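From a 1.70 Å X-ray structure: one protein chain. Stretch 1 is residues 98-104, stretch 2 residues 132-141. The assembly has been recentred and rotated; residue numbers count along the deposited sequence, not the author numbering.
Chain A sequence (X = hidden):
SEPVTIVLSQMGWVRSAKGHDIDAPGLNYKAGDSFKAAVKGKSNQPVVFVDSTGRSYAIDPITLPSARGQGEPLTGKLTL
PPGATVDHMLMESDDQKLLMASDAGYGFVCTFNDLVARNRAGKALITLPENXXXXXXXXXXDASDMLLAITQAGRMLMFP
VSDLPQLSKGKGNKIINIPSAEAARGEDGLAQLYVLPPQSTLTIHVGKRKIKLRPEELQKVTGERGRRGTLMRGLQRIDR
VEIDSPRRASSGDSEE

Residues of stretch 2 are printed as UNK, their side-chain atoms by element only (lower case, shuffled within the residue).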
# COMPACT_ATOMS: atom_id res chain seq x y z
N LEU A 98 0.90 -7.23 7.40
CA LEU A 98 0.97 -6.25 6.32
C LEU A 98 2.41 -5.93 6.05
O LEU A 98 3.24 -6.00 6.97
CB LEU A 98 0.29 -4.94 6.74
CG LEU A 98 -1.12 -5.00 7.30
CD1 LEU A 98 -1.52 -3.64 7.83
CD2 LEU A 98 -2.06 -5.43 6.17
N LEU A 99 2.71 -5.56 4.82
CA LEU A 99 4.04 -5.04 4.49
C LEU A 99 3.95 -3.53 4.32
O LEU A 99 3.24 -3.05 3.43
CB LEU A 99 4.55 -5.70 3.20
CG LEU A 99 5.80 -5.14 2.52
CD1 LEU A 99 7.00 -5.26 3.47
CD2 LEU A 99 6.09 -5.89 1.21
N MET A 100 4.73 -2.79 5.12
CA MET A 100 4.82 -1.33 5.04
C MET A 100 6.19 -0.97 4.50
O MET A 100 7.18 -1.59 4.87
CB MET A 100 4.67 -0.70 6.43
CG MET A 100 3.32 -0.89 7.09
SD MET A 100 1.92 -0.24 6.13
CE MET A 100 2.42 1.42 5.74
N ALA A 101 6.25 0.04 3.62
CA ALA A 101 7.52 0.39 3.01
C ALA A 101 7.51 1.80 2.45
O ALA A 101 6.44 2.38 2.19
CB ALA A 101 7.89 -0.62 1.90
N SER A 102 8.71 2.34 2.26
CA SER A 102 8.87 3.61 1.56
C SER A 102 9.62 3.40 0.24
O SER A 102 10.33 2.39 0.04
CB SER A 102 9.66 4.59 2.43
OG SER A 102 11.02 4.17 2.53
N ASP A 103 9.52 4.37 -0.65
CA ASP A 103 10.19 4.22 -1.95
C ASP A 103 11.70 4.47 -1.85
O ASP A 103 12.40 4.34 -2.84
CB ASP A 103 9.54 5.09 -3.04
CG ASP A 103 9.76 6.56 -2.84
OD1 ASP A 103 10.34 7.00 -1.82
OD2 ASP A 103 9.29 7.32 -3.73
N ALA A 104 12.19 4.75 -0.66
CA ALA A 104 13.65 4.73 -0.44
C ALA A 104 14.17 3.28 -0.31
O ALA A 104 15.38 3.07 -0.25
CB ALA A 104 13.98 5.55 0.83
N UNK A 132 11.04 11.08 0.20
CA UNK A 132 10.51 9.73 -0.05
C UNK A 132 9.00 9.73 0.06
O UNK A 132 8.40 10.66 0.62
c UNK A 132 11.11 8.74 0.93
N UNK A 133 8.40 8.65 -0.46
CA UNK A 133 6.95 8.46 -0.44
C UNK A 133 6.62 7.10 0.10
O UNK A 133 7.45 6.18 0.07
c UNK A 133 8.12 11.17 -3.73
n UNK A 133 7.99 9.93 -3.27
c UNK A 133 6.25 11.06 -2.58
c UNK A 133 6.40 8.57 -1.87
c UNK A 133 6.81 9.83 -2.56
n UNK A 133 7.07 11.87 -3.33
N UNK A 134 5.38 6.96 0.56
CA UNK A 134 4.89 5.69 1.10
C UNK A 134 4.55 4.74 -0.06
O UNK A 134 3.90 5.17 -1.04
c UNK A 134 3.12 4.54 2.51
c UNK A 134 3.60 5.89 1.95
c UNK A 134 3.82 6.89 3.10
N UNK A 135 4.92 3.46 0.04
CA UNK A 135 4.49 2.47 -0.95
C UNK A 135 3.06 2.04 -0.61
O UNK A 135 2.62 2.10 0.53
c UNK A 135 5.37 1.22 -0.92
c UNK A 135 6.61 0.91 -3.99
c UNK A 135 6.82 1.45 -1.24
s UNK A 135 7.13 2.21 -2.84
N UNK A 136 2.32 1.55 -1.61
CA UNK A 136 1.01 0.99 -1.25
C UNK A 136 1.17 -0.20 -0.27
O UNK A 136 1.91 -1.12 -0.60
c UNK A 136 2.59 1.48 -3.06
c UNK A 136 0.50 0.45 -2.60
c UNK A 136 1.18 1.31 -3.63
N UNK A 137 0.52 -0.17 0.91
CA UNK A 137 0.62 -1.31 1.86
C UNK A 137 0.18 -2.59 1.20
O UNK A 137 -0.74 -2.56 0.39
c UNK A 137 -0.37 0.58 2.95
c UNK A 137 -0.31 0.91 1.47
c UNK A 137 -0.36 -0.94 3.00
N UNK A 138 0.83 -3.70 1.54
CA UNK A 138 0.48 -4.97 0.95
C UNK A 138 0.04 -5.91 2.04
O UNK A 138 0.76 -6.11 3.02
c UNK A 138 1.65 -5.61 0.20
c UNK A 138 1.20 -6.93 -0.50
c UNK A 138 2.22 -4.62 -0.83
N UNK A 139 -1.16 -6.46 1.88
CA UNK A 139 -1.67 -7.47 2.82
C UNK A 139 -0.93 -8.77 2.54
O UNK A 139 -0.88 -9.26 1.39
c UNK A 139 -3.20 -7.65 2.68
c UNK A 139 -3.94 -6.39 3.05
c UNK A 139 -3.70 -8.83 3.50
N UNK A 140 -0.33 -9.34 3.59
CA UNK A 140 0.44 -10.56 3.41
C UNK A 140 -0.49 -11.76 3.67
O UNK A 140 -0.89 -11.99 4.82
c UNK A 140 2.66 -9.50 4.01
c UNK A 140 1.65 -10.60 4.36
c UNK A 140 2.30 -12.01 4.31
c UNK A 140 3.68 -9.23 5.14
N UNK A 141 -0.79 -12.52 2.61
CA UNK A 141 -1.80 -13.59 2.68
C UNK A 141 -1.25 -14.85 3.30
O UNK A 141 -1.96 -15.54 4.04
c UNK A 141 -4.51 -12.43 1.55
c UNK A 141 -2.41 -13.88 1.30
c UNK A 141 -3.25 -12.73 0.74
o UNK A 141 -5.03 -11.30 1.39
o UNK A 141 -4.98 -13.29 2.33
O HOH W 1 4.20 -1.55 1.12
O HOH W 2 3.59 0.70 2.67

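Position 132 has one side-chain atom, a carbon. It points toward stretch 1 and lies 3.3 Å from Asp103 OD1 and 4.3 Å from Ala104 CB. A lone CB means alanine: Ala132.

Position 133 has one carbon followed by a five-membered ring of three carbons and two nitrogens. One ring nitrogen lies 3.0 Å from Asp103 OD2, which sits at the ring edge, near its plane. An imidazole identifies His133, and the nitrogen is ND1, which donates a hydrogen bond to that oxygen. The backbone joins in. His133 N donates to Asp103 OD1 at 2.9 Å, and Asp103 N donates to His133 O at 2.8 Å. Both carboxylate oxygens are therefore used by one residue.

Position 134 has three carbons, the first carrying the other two. The CA-to-CB bond points away from stretch 1. This fork is valine. Val134 is bridged to Ser102 through the backbone, CA to CA 4.5 Å.

Position 135 has an unbranched chain of two carbons, a sulfur and a last carbon. The CA-to-CB bond points toward stretch 1; the sulfur lies 3.8 Å from Asp103 CB, and the carbon before it 3.9 Å from Ala101 CB. The thioether is methionine: Met135. Its N donates to Ala101 O at 2.8 Å. Water 2 accepts from Ala101 N at 2.9 Å and donates to Met135 O at 2.7 Å, a second link between the same two residues.

Position 136 has three carbons that close a ring onto the backbone N, which is proline. The CA-to-CB bond of Pro136 points away from stretch 1, and its ring makes no direct contact there. Its O is 2.9 Å from the O of water 1, which also lies 2.9 Å from Leu99 O.

Position 137 again has three carbons that close a ring onto the backbone N. Its CB is 3.9 Å from Met100 SD. This is Pro137. With N inside the ring, it has no amide hydrogen to donate. Its CA makes a CA-H...O contact with Leu99 O at 3.5 Å.

Position 138 has three carbons, again forked at the first. Its CB is 4.2 Å from Leu99 CB. The fork is valine: Val138. Val138 and Leu99 form an antiparallel hydrogen-bonded pair: Leu99 N to Val138 O is 2.7 Å, and Val138 N to Leu99 O is 3.1 Å.

Position 139 has another three-carbon fork. A branch carbon lies 3.8 Å from Leu98 CD2. The fork is valine: Val139, and that carbon is CG2. The two residues form a non-hydrogen-bonded pair, with side chains on the sheet face opposite that of Leu99 and Val138.

Position 140 has four carbons, forked at the first, one arm two carbons long. The end carbon of the longer arm reaches to 4.1 Å from Leu99 CB. This is isoleucine: Ile140, and that carbon is CD1.

Position 141 has three carbons, the third carrying two oxygens: Glu141. It does not touch stretch 1.

The contact works as two separate ladders, with the register shifted by one between them. Water-mediated links supplement the direct backbone bonds. Apolar side chains pack around the strand pairing, while Asp103 anchors the other end through His133.

Stretch 2, residues 132-141: AHVMPPVVIE
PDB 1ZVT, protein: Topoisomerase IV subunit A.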